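Local structure of tyrosine-protein kinase receptor torso (Bombyx mori, 5AOQ) at residues E77-W82 / S122-E127; W82-L87 / F98-P103; F161-L166 / Y239-C244; N174-W179 / S212-N217. The protein probably acts as a receptor tyrosine kinase that, on binding prothoracicotropic hormone through its extracellular part, activates MAPK signalling leading to ERK phosphorylation and the onset of insect metamorphosis. One frame throughout, in Å; residues are numbered along the deposited sequence.

Interaction 1: E77-W82 / S122-E127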
# COMPACT_ATOMS: atom_id res chain seq x y z
N GLU A 77 3.47 -4.34 32.32
CA GLU A 77 4.65 -4.21 33.16
C GLU A 77 5.87 -4.57 32.32
O GLU A 77 5.80 -5.48 31.49
CB GLU A 77 4.54 -5.10 34.39
CG GLU A 77 3.41 -4.68 35.33
CD GLU A 77 3.28 -5.58 36.54
OE1 GLU A 77 3.80 -6.72 36.51
OE2 GLU A 77 2.66 -5.14 37.54
N PRO A 78 6.99 -3.86 32.52
CA PRO A 78 8.17 -4.09 31.68
C PRO A 78 8.72 -5.51 31.84
O PRO A 78 9.10 -5.90 32.94
CB PRO A 78 9.18 -3.05 32.19
CG PRO A 78 8.76 -2.77 33.59
CD PRO A 78 7.26 -2.88 33.59
N SER A 79 8.75 -6.26 30.74
CA SER A 79 9.22 -7.64 30.77
C SER A 79 10.47 -7.83 29.92
O SER A 79 10.62 -7.22 28.86
CB SER A 79 8.12 -8.58 30.28
OG SER A 79 8.58 -9.92 30.23
N GLU A 80 11.36 -8.68 30.40
CA GLU A 80 12.59 -9.01 29.69
C GLU A 80 12.29 -9.79 28.41
O GLU A 80 13.08 -9.77 27.47
CB GLU A 80 13.53 -9.81 30.59
CG GLU A 80 12.93 -11.12 31.10
CD GLU A 80 13.86 -11.86 32.04
OE1 GLU A 80 14.96 -11.34 32.33
OE2 GLU A 80 13.49 -12.96 32.50
N HIS A 81 11.15 -10.47 28.39
CA HIS A 81 10.76 -11.29 27.25
C HIS A 81 9.78 -10.55 26.35
O HIS A 81 9.21 -9.53 26.73
CB HIS A 81 10.12 -12.60 27.72
CG HIS A 81 10.85 -13.27 28.84
ND1 HIS A 81 12.06 -13.92 28.66
CD2 HIS A 81 10.55 -13.40 30.15
CE1 HIS A 81 12.47 -14.42 29.81
NE2 HIS A 81 11.57 -14.12 30.73
N TRP A 82 9.58 -11.08 25.14
CA TRP A 82 8.54 -10.59 24.25
C TRP A 82 7.18 -10.84 24.89
O TRP A 82 7.04 -11.73 25.72
CB TRP A 82 8.61 -11.28 22.89
CG TRP A 82 9.50 -10.61 21.90
CD1 TRP A 82 10.84 -10.76 21.77
CD2 TRP A 82 9.10 -9.68 20.89
NE1 TRP A 82 11.31 -9.98 20.74
CE2 TRP A 82 10.26 -9.31 20.19
CE3 TRP A 82 7.88 -9.12 20.52
CZ2 TRP A 82 10.23 -8.40 19.13
CZ3 TRP A 82 7.85 -8.22 19.46
CH2 TRP A 82 9.02 -7.87 18.78
N SER A 122 -3.04 -12.29 27.31
CA SER A 122 -1.62 -11.97 27.20
C SER A 122 -0.73 -13.20 27.39
O SER A 122 -1.12 -14.17 28.04
CB SER A 122 -1.24 -10.90 28.23
OG SER A 122 -1.37 -11.38 29.55
N THR A 123 0.47 -13.15 26.81
CA THR A 123 1.45 -14.22 26.94
C THR A 123 2.88 -13.69 26.88
O THR A 123 3.14 -12.68 26.23
CB THR A 123 1.27 -15.29 25.84
OG1 THR A 123 -0.01 -15.91 25.98
CG2 THR A 123 2.35 -16.36 25.92
N TYR A 124 3.79 -14.38 27.56
CA TYR A 124 5.22 -14.12 27.44
C TYR A 124 5.87 -15.14 26.51
O TYR A 124 5.67 -16.35 26.66
CB TYR A 124 5.89 -14.15 28.82
CG TYR A 124 5.37 -13.10 29.77
CD1 TYR A 124 5.82 -11.79 29.70
CD2 TYR A 124 4.43 -13.41 30.74
CE1 TYR A 124 5.35 -10.82 30.56
CE2 TYR A 124 3.95 -12.45 31.61
CZ TYR A 124 4.42 -11.16 31.51
OH TYR A 124 3.95 -10.19 32.37
N LEU A 125 6.65 -14.65 25.56
CA LEU A 125 7.29 -15.51 24.57
C LEU A 125 8.70 -15.92 24.98
O LEU A 125 9.42 -15.15 25.62
CB LEU A 125 7.35 -14.80 23.21
CG LEU A 125 6.06 -14.77 22.40
CD1 LEU A 125 6.15 -13.73 21.29
CD2 LEU A 125 5.78 -16.15 21.81
N ASP A 126 9.08 -17.14 24.62
CA ASP A 126 10.43 -17.63 24.88
C ASP A 126 11.39 -17.09 23.84
O ASP A 126 10.99 -16.36 22.93
CB ASP A 126 10.45 -19.17 24.88
CG ASP A 126 11.63 -19.74 25.64
OD1 ASP A 126 12.61 -19.00 25.89
OD2 ASP A 126 11.59 -20.94 25.98
N GLU A 127 12.67 -17.45 23.97
CA GLU A 127 13.68 -17.07 22.99
C GLU A 127 13.34 -17.69 21.64
O GLU A 127 13.58 -17.09 20.59
CB GLU A 127 15.07 -17.51 23.46
CG GLU A 127 16.23 -16.87 22.71
CD GLU A 127 16.46 -17.45 21.32
OE1 GLU A 127 16.11 -18.63 21.10
OE2 GLU A 127 16.98 -16.72 20.45
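An ST turn at Ser79 shapes the loop that enters strand 83-88: Ser79 OG accepts the backbone N-H of His81 at 3.2 Å. The same hydroxyl makes a van der Waals contact oblique to the ring of Tyr124, with OG 3.4 Å from CE1. Ser79 OG, anti to its own backbone N (chi1 177°), thus lies between the His81 amide and the Tyr124 ring. That ring reaches across from strand 118-124 to Ser79, its CG anti to the carbonyl carbon.

One backbone bond joins the two segments directly. Leu125 N donates to Trp82 O at 3.0 Å, and the N-H...O angle of 171° is nearly straight, although the donor sits well above the carbonyl plane. Tyr124 CA adds a CA-H...O contact to the same oxygen at 3.5 Å. In the first FN3 domain this places the loop between strands 71-75 and 83-88 beside the end of strand 118-124, continuing the pairing that strands 83-88 and 118-124 make in their sheet, where Thr123 bonds to Leu84.

Next to this bond the side chains meet at their roots, Trp82 CB standing 3.8 Å from Leu125 CB and equally close to CD1. From there the indole leads away from Leu125, yet both residues touch Leu34 of helix 27-38, and Leu125 also reaches Val30. At the solvent side, His81 CB rests 3.4 Å from Leu125 O, while Glu80 CG lies over one face of the imidazole.

Interaction 2: W82-L87 / F98-P103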
# COMPACT_ATOMS: atom_id res chain seq x y z
N TRP A 82 9.58 -11.08 25.14
CA TRP A 82 8.54 -10.59 24.25
C TRP A 82 7.18 -10.84 24.89
O TRP A 82 7.04 -11.73 25.72
CB TRP A 82 8.61 -11.28 22.89
CG TRP A 82 9.50 -10.61 21.90
CD1 TRP A 82 10.84 -10.76 21.77
CD2 TRP A 82 9.10 -9.68 20.89
NE1 TRP A 82 11.31 -9.98 20.74
CE2 TRP A 82 10.26 -9.31 20.19
CE3 TRP A 82 7.88 -9.12 20.52
CZ2 TRP A 82 10.23 -8.40 19.13
CZ3 TRP A 82 7.85 -8.22 19.46
CH2 TRP A 82 9.02 -7.87 18.78
N GLN A 83 6.18 -10.05 24.50
CA GLN A 83 4.82 -10.28 24.97
C GLN A 83 3.82 -10.31 23.82
O GLN A 83 3.82 -9.43 22.97
CB GLN A 83 4.42 -9.21 25.99
CG GLN A 83 5.32 -9.15 27.21
CD GLN A 83 4.81 -8.17 28.25
OE1 GLN A 83 5.54 -7.28 28.70
NE2 GLN A 83 3.55 -8.33 28.65
N LEU A 84 2.98 -11.34 23.82
CA LEU A 84 1.92 -11.49 22.83
C LEU A 84 0.56 -11.22 23.45
O LEU A 84 0.27 -11.66 24.56
CB LEU A 84 1.95 -12.90 22.22
CG LEU A 84 0.78 -13.27 21.29
CD1 LEU A 84 0.72 -12.35 20.07
CD2 LEU A 84 0.90 -14.72 20.86
N PHE A 85 -0.26 -10.47 22.71
CA PHE A 85 -1.60 -10.11 23.17
C PHE A 85 -2.64 -10.39 22.09
O PHE A 85 -2.39 -10.15 20.91
CB PHE A 85 -1.65 -8.64 23.56
CG PHE A 85 -0.69 -8.29 24.64
CD1 PHE A 85 0.65 -8.06 24.35
CD2 PHE A 85 -1.10 -8.21 25.96
CE1 PHE A 85 1.54 -7.74 25.34
CE2 PHE A 85 -0.20 -7.90 26.95
CZ PHE A 85 1.12 -7.67 26.64
N ILE A 86 -3.79 -10.90 22.50
CA ILE A 86 -4.88 -11.19 21.57
C ILE A 86 -6.24 -10.74 22.11
O ILE A 86 -6.44 -10.66 23.33
CB ILE A 86 -4.96 -12.70 21.25
CG1 ILE A 86 -5.19 -13.50 22.54
CG2 ILE A 86 -3.69 -13.15 20.54
CD1 ILE A 86 -5.46 -14.97 22.32
N LEU A 87 -7.16 -10.45 21.19
CA LEU A 87 -8.54 -10.12 21.52
C LEU A 87 -9.46 -11.28 21.18
O LEU A 87 -9.45 -11.78 20.05
CB LEU A 87 -9.00 -8.86 20.77
CG LEU A 87 -8.32 -7.53 21.12
CD1 LEU A 87 -8.87 -6.42 20.24
CD2 LEU A 87 -8.51 -7.19 22.59
N PHE A 98 -4.46 -9.27 17.16
CA PHE A 98 -3.35 -9.50 18.08
C PHE A 98 -2.29 -8.41 17.99
O PHE A 98 -2.27 -7.63 17.04
CB PHE A 98 -2.72 -10.86 17.80
CG PHE A 98 -1.82 -10.86 16.60
CD1 PHE A 98 -2.35 -11.04 15.33
CD2 PHE A 98 -0.45 -10.67 16.73
CE1 PHE A 98 -1.53 -11.04 14.22
CE2 PHE A 98 0.37 -10.67 15.62
CZ PHE A 98 -0.17 -10.86 14.36
N THR A 99 -1.41 -8.37 18.98
CA THR A 99 -0.25 -7.48 18.94
C THR A 99 0.90 -8.04 19.77
O THR A 99 0.69 -8.71 20.79
CB THR A 99 -0.60 -6.07 19.45
OG1 THR A 99 0.54 -5.21 19.29
CG2 THR A 99 -1.01 -6.09 20.92
N LEU A 100 2.12 -7.77 19.31
CA LEU A 100 3.34 -8.24 19.96
C LEU A 100 4.14 -7.10 20.56
O LEU A 100 4.75 -6.31 19.84
CB LEU A 100 4.20 -9.00 18.95
CG LEU A 100 3.75 -10.43 18.67
CD1 LEU A 100 4.42 -10.94 17.42
CD2 LEU A 100 4.09 -11.33 19.85
N ILE A 101 4.15 -7.01 21.89
CA ILE A 101 4.94 -6.00 22.57
C ILE A 101 6.39 -6.46 22.72
O ILE A 101 6.68 -7.50 23.31
CB ILE A 101 4.35 -5.66 23.96
CG1 ILE A 101 3.03 -4.92 23.78
CG2 ILE A 101 5.34 -4.82 24.78
CD1 ILE A 101 2.39 -4.40 25.06
N GLU A 102 7.29 -5.66 22.14
CA GLU A 102 8.73 -5.85 22.26
C GLU A 102 9.16 -5.72 23.72
O GLU A 102 8.59 -4.92 24.46
CB GLU A 102 9.45 -4.82 21.38
CG GLU A 102 10.96 -5.00 21.29
CD GLU A 102 11.62 -3.92 20.44
OE1 GLU A 102 10.89 -3.14 19.79
OE2 GLU A 102 12.87 -3.85 20.44
N PRO A 103 10.18 -6.50 24.14
CA PRO A 103 10.64 -6.43 25.53
C PRO A 103 11.00 -5.02 25.99
O PRO A 103 11.29 -4.16 25.15
CB PRO A 103 11.88 -7.34 25.54
CG PRO A 103 12.21 -7.59 24.10
CD PRO A 103 10.91 -7.54 23.39
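Phe85 can be traced outward from strand 83-88 across its partner in the hairpin with strand 98-101, in the first FN3 domain. Its CB packs on Thr99 CG2 at 3.7 Å. With CG anti to the carbonyl carbon (chi1 -59°), the ring is carried on so that CD1 passes Thr99 O, which lies at the ring edge and in its plane. Farther out, CE1 reaches Ile101 CD1 at 3.5 Å, and CZ remains near the same methyl group. Beyond this pair the ring meets Phe74.

The strands run antiparallel, their axes at 162°. Gln83 with Ile101 and Phe85 with Thr99 are hydrogen-bonded pairs, each closed by two backbone bonds; in the second, Phe85 N meets Thr99 O at 2.8 Å, nearly along the C=O axis.

On the other face of the sheet, Leu84 CD1 touches Leu100 CD2 at 3.5 Å and also leans toward the Phe98 ring. Ile86 CG2 meets Phe98 CB, the two side chains crossing at about a right angle. Helix 27-38 borders this face, with Ser33 against Leu100 and Asp29 against Phe98.

At the open end of the hairpin the Trp82 indole lies across the departing chain, its CZ3 edge near Leu100 O. Glu102 CA sits over the six-membered ring, 3.8 Å from its centroid. Pro103 CD stands over the five-membered ring, 3.5 Å from that centroid and 4° off the normal.

Interaction 3: F161-L166 / Y239-C244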
# COMPACT_ATOMS: atom_id res chain seq x y z
N PHE A 161 1.75 26.74 21.06
CA PHE A 161 2.89 26.29 20.27
C PHE A 161 4.06 27.25 20.38
O PHE A 161 3.88 28.46 20.57
CB PHE A 161 2.47 26.13 18.82
CG PHE A 161 1.55 27.22 18.34
CD1 PHE A 161 2.05 28.40 17.83
CD2 PHE A 161 0.17 27.06 18.42
CE1 PHE A 161 1.20 29.40 17.40
CE2 PHE A 161 -0.68 28.06 17.99
CZ PHE A 161 -0.16 29.23 17.48
N LYS A 162 5.27 26.71 20.26
CA LYS A 162 6.49 27.51 20.30
C LYS A 162 7.42 27.08 19.18
O LYS A 162 7.41 25.92 18.77
CB LYS A 162 7.19 27.38 21.65
CG LYS A 162 6.42 27.99 22.81
CD LYS A 162 7.17 27.80 24.12
CE LYS A 162 6.48 28.52 25.27
NZ LYS A 162 7.15 28.27 26.57
N TYR A 163 8.22 28.02 18.69
CA TYR A 163 9.14 27.75 17.59
C TYR A 163 10.56 28.15 17.96
O TYR A 163 10.77 29.05 18.77
CB TYR A 163 8.70 28.49 16.33
CG TYR A 163 7.25 28.26 16.00
CD1 TYR A 163 6.86 27.17 15.23
CD2 TYR A 163 6.26 29.12 16.46
CE1 TYR A 163 5.54 26.95 14.92
CE2 TYR A 163 4.94 28.91 16.16
CZ TYR A 163 4.58 27.82 15.39
OH TYR A 163 3.26 27.61 15.09
N ILE A 164 11.52 27.47 17.35
CA ILE A 164 12.92 27.79 17.53
C ILE A 164 13.63 27.68 16.19
O ILE A 164 13.58 26.64 15.52
CB ILE A 164 13.59 26.87 18.57
CG1 ILE A 164 12.90 27.03 19.93
CG2 ILE A 164 15.08 27.17 18.68
CD1 ILE A 164 13.42 26.11 21.01
N ILE A 165 14.28 28.77 15.79
CA ILE A 165 15.07 28.80 14.58
C ILE A 165 16.50 28.36 14.89
O ILE A 165 17.04 28.68 15.95
CB ILE A 165 15.08 30.20 13.93
CG1 ILE A 165 15.81 30.16 12.59
CG2 ILE A 165 15.70 31.24 14.86
CD1 ILE A 165 15.65 31.41 11.75
N LEU A 166 17.10 27.62 13.96
CA LEU A 166 18.44 27.08 14.14
C LEU A 166 19.29 27.34 12.90
O LEU A 166 18.79 27.29 11.77
CB LEU A 166 18.38 25.58 14.43
CG LEU A 166 17.52 25.18 15.63
CD1 LEU A 166 17.33 23.67 15.68
CD2 LEU A 166 18.14 25.68 16.93
N TYR A 239 -2.53 27.40 11.83
CA TYR A 239 -1.52 28.26 12.45
C TYR A 239 -0.45 28.63 11.43
O TYR A 239 -0.13 27.85 10.54
CB TYR A 239 -0.90 27.56 13.66
CG TYR A 239 -0.04 26.37 13.30
CD1 TYR A 239 -0.59 25.11 13.14
CD2 TYR A 239 1.33 26.51 13.12
CE1 TYR A 239 0.19 24.02 12.82
CE2 TYR A 239 2.12 25.43 12.80
CZ TYR A 239 1.55 24.19 12.65
OH TYR A 239 2.33 23.10 12.32
N LYS A 240 0.11 29.83 11.59
CA LYS A 240 1.13 30.33 10.67
C LYS A 240 2.47 30.44 11.38
O LYS A 240 2.55 30.92 12.51
CB LYS A 240 0.71 31.69 10.11
CG LYS A 240 1.59 32.22 8.99
CD LYS A 240 1.10 33.57 8.50
CE LYS A 240 1.94 34.09 7.34
NZ LYS A 240 1.85 33.20 6.14
N THR A 241 3.53 29.99 10.72
CA THR A 241 4.88 30.07 11.29
C THR A 241 5.35 31.52 11.30
O THR A 241 5.10 32.27 10.36
CB THR A 241 5.88 29.21 10.50
OG1 THR A 241 5.91 29.62 9.13
CG2 THR A 241 5.51 27.74 10.58
N PRO A 242 6.03 31.93 12.38
CA PRO A 242 6.38 33.34 12.57
C PRO A 242 7.35 33.87 11.51
O PRO A 242 7.98 33.10 10.79
CB PRO A 242 7.04 33.36 13.95
CG PRO A 242 7.58 31.99 14.13
CD PRO A 242 6.61 31.08 13.45
N SER A 243 7.44 35.20 11.41
CA SER A 243 8.37 35.85 10.50
C SER A 243 9.75 35.92 11.14
O SER A 243 9.95 35.48 12.27
CB SER A 243 7.88 37.25 10.14
OG SER A 243 6.56 37.21 9.62
N CYS A 244 10.71 36.48 10.41
CA CYS A 244 12.09 36.55 10.89
C CYS A 244 12.23 37.60 11.99
O CYS A 244 12.99 37.40 12.94
CB CYS A 244 13.03 36.88 9.73
SG CYS A 244 14.80 36.82 10.15
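Thr241 OG1 is gripped twice: it hydrogen-bonds to the backbone N of Asp222 and to the carbonyl O of Val219. An amide N-H and a carbonyl O are complementary partners, so the hydroxyl can accept from one and donate to the other. These two bonds fix the rotation of the side chain (chi1 58°), and CG2 is left pointing loosely at Tyr163, 4.4 Å from its CE1.

Tyr163 carries most of the contact. Pro242 CD lies over one face of its ring as a CH-pi contact, 3.9 Å from the centroid and 20° off the normal, nearest to CD2 at 3.6 Å. At its far end, Tyr163 OH meets the Tyr239 ring obliquely, 3.0 Å from CD2 and farther from CE2. The ring of Tyr239 is turned so that CD2 lies near the plane of Tyr163, and its own hydroxyl is engaged by Asn193 OD1. Tyr239 takes the crowded first torsion, CG between N and carbonyl carbon (chi1 69°), which sets its ring against the Tyr163 hydroxyl.

Phe161 adds a second aromatic contact to Tyr239: Tyr239 CB lies over the Phe161 face, 4.2 Å from CZ, while the two rings meet obliquely, neither stacked nor edge-to-face.

The arrangement joins the two sheets of the second FN3 domain at the border formed by strands 159-167 and 233-240. Phe177 of strand 171-179 meets Tyr239 edge-to-face. Past Pro242 the chain proceeds to Cys244, whose disulfide to Cys250 attaches it to helix 248-252, and Ile165 touches that same helix.

Interaction 4: N174-W179 / S212-N217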
# COMPACT_ATOMS: atom_id res chain seq x y z
N ASN A 174 12.30 24.59 14.00
CA ASN A 174 11.67 23.50 14.74
C ASN A 174 10.53 24.03 15.60
O ASN A 174 10.69 25.03 16.30
CB ASN A 174 12.70 22.77 15.61
CG ASN A 174 13.59 21.83 14.81
OD1 ASN A 174 13.23 21.37 13.73
ND2 ASN A 174 14.77 21.55 15.35
N GLY A 175 9.38 23.36 15.55
CA GLY A 175 8.19 23.82 16.24
C GLY A 175 7.60 22.78 17.18
O GLY A 175 7.30 21.66 16.77
N LYS A 176 7.43 23.17 18.44
CA LYS A 176 6.87 22.29 19.46
C LYS A 176 5.45 22.71 19.82
O LYS A 176 5.17 23.90 19.98
CB LYS A 176 7.75 22.29 20.71
CG LYS A 176 7.31 21.29 21.77
CD LYS A 176 8.28 21.24 22.95
CE LYS A 176 9.62 20.63 22.56
NZ LYS A 176 10.53 20.48 23.73
N PHE A 177 4.56 21.73 19.95
CA PHE A 177 3.13 21.96 20.14
C PHE A 177 2.63 21.28 21.41
O PHE A 177 3.04 20.17 21.73
CB PHE A 177 2.34 21.46 18.94
CG PHE A 177 2.68 22.16 17.65
CD1 PHE A 177 3.90 21.92 17.02
CD2 PHE A 177 1.79 23.03 17.06
CE1 PHE A 177 4.22 22.55 15.84
CE2 PHE A 177 2.11 23.67 15.87
CZ PHE A 177 3.32 23.43 15.26
N VAL A 178 1.73 21.96 22.12
CA VAL A 178 1.15 21.45 23.36
C VAL A 178 -0.30 21.90 23.46
O VAL A 178 -0.68 22.93 22.90
CB VAL A 178 1.95 21.92 24.60
CG1 VAL A 178 1.31 21.42 25.89
CG2 VAL A 178 3.40 21.46 24.51
N TRP A 179 -1.12 21.13 24.18
CA TRP A 179 -2.52 21.50 24.40
C TRP A 179 -3.03 21.00 25.75
O TRP A 179 -2.46 20.06 26.32
CB TRP A 179 -3.39 20.97 23.27
CG TRP A 179 -3.33 19.48 23.10
CD1 TRP A 179 -4.25 18.56 23.54
CD2 TRP A 179 -2.30 18.72 22.45
NE1 TRP A 179 -3.85 17.29 23.20
CE2 TRP A 179 -2.66 17.36 22.53
CE3 TRP A 179 -1.11 19.07 21.80
CZ2 TRP A 179 -1.87 16.35 21.98
CZ3 TRP A 179 -0.33 18.06 21.27
CH2 TRP A 179 -0.71 16.72 21.36
N SER A 212 2.68 16.27 24.10
CA SER A 212 3.50 17.24 23.38
C SER A 212 3.84 16.69 22.01
O SER A 212 4.06 15.48 21.86
CB SER A 212 4.77 17.56 24.16
OG SER A 212 5.56 16.40 24.34
N PHE A 213 3.90 17.57 21.02
CA PHE A 213 4.19 17.15 19.65
C PHE A 213 5.25 18.03 19.01
O PHE A 213 5.09 19.24 18.92
CB PHE A 213 2.91 17.18 18.81
CG PHE A 213 3.11 16.74 17.39
CD1 PHE A 213 3.38 15.41 17.10
CD2 PHE A 213 3.02 17.64 16.35
CE1 PHE A 213 3.57 15.00 15.79
CE2 PHE A 213 3.20 17.23 15.04
CZ PHE A 213 3.48 15.91 14.76
N ASP A 214 6.34 17.40 18.56
CA ASP A 214 7.43 18.12 17.93
C ASP A 214 7.25 18.16 16.42
O ASP A 214 6.69 17.23 15.83
CB ASP A 214 8.77 17.48 18.28
CG ASP A 214 8.98 17.34 19.77
OD1 ASP A 214 8.43 18.17 20.53
OD2 ASP A 214 9.71 16.42 20.19
N VAL A 215 7.71 19.23 15.80
CA VAL A 215 7.70 19.36 14.34
C VAL A 215 9.03 19.93 13.87
O VAL A 215 9.63 20.77 14.54
CB VAL A 215 6.54 20.27 13.86
CG1 VAL A 215 6.53 20.35 12.34
CG2 VAL A 215 5.22 19.74 14.38
N GLU A 216 9.48 19.46 12.71
CA GLU A 216 10.75 19.90 12.14
C GLU A 216 10.62 20.27 10.67
O GLU A 216 9.57 20.05 10.05
CB GLU A 216 11.80 18.80 12.31
CG GLU A 216 11.98 18.33 13.75
CD GLU A 216 13.00 17.22 13.88
OE1 GLU A 216 13.66 16.90 12.87
OE2 GLU A 216 13.15 16.68 14.99
N ASN A 217 11.69 20.84 10.13
CA ASN A 217 11.75 21.22 8.72
C ASN A 217 10.72 22.28 8.35
O ASN A 217 10.32 22.39 7.18
CB ASN A 217 11.57 19.98 7.84
CG ASN A 217 12.38 18.80 8.33
OD1 ASN A 217 13.44 18.97 8.94
ND2 ASN A 217 11.89 17.59 8.06
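Phe177, Phe213 and Val215 form the apolar side of an antiparallel strand pair in the three-stranded sheet of the second FN3 domain, facing into the beta sandwich. Phe177 CE1 meets Val215 CG2 at 3.3 Å; its CG lies anti to the carbonyl carbon (chi1 -62°), so the ring slants back along its own strand toward Gly175, with Phe213 O at its edge and in its plane. Phe213 has CG anti to the backbone N (chi1 -179°) and packs on Ile191, Ala203 and Ile226 of the facing sheet. Trp179 CZ3 lies 4.2 Å from Phe213 CB. The Trp179 side chain is about 9 Å from that of Asp190, a residue implicated in hormone binding.

Between the faces the backbones are bonded in antiparallel register. Phe177 and Phe213 form a hydrogen-bonded pair, Phe213 N reaching Phe177 O at 2.8 Å with an N-H...O angle of 165°. Gly175 and Val215 form the next, in which Gly175 N donates to Val215 O at 2.8 Å and the return bond is weak.

The outward face carries Lys176, Asp214 and Ser212, along with Val178. Lys176 and Asp214 run side by side, but their charged ends are beyond a salt bridge, NZ to OD1 4.5 Å; the lysine CE is closer to that oxygen, at 3.4 Å. Near the end of strand 212-218, Asn174 OD1 lies alongside Glu216, 3.3 Å from its CB.

From the N terminus, the chain first meets interaction 1, which joins residues 77-82 to 122-127 and closes a loop of 39 intervening residues. Interaction 2 is nested inside that loop, begins at the shared Trp82, and ties 82-87 to 98-103. The two contacts meet on the neighbouring strands 118-124 and 83-88 of the first FN3 domain. The second domain follows in series: interaction 3 joins 161-166 to 239-244 across its sandwich, and interaction 4 (174-179 with 212-217) nests inside it within one sheet, joined to it by the backbone ladder between strands 159-167 and 171-179. The two pairs of contacts lie on opposite sides of the chain's centre, interactions 1 and 3 having centres about 43 Å apart.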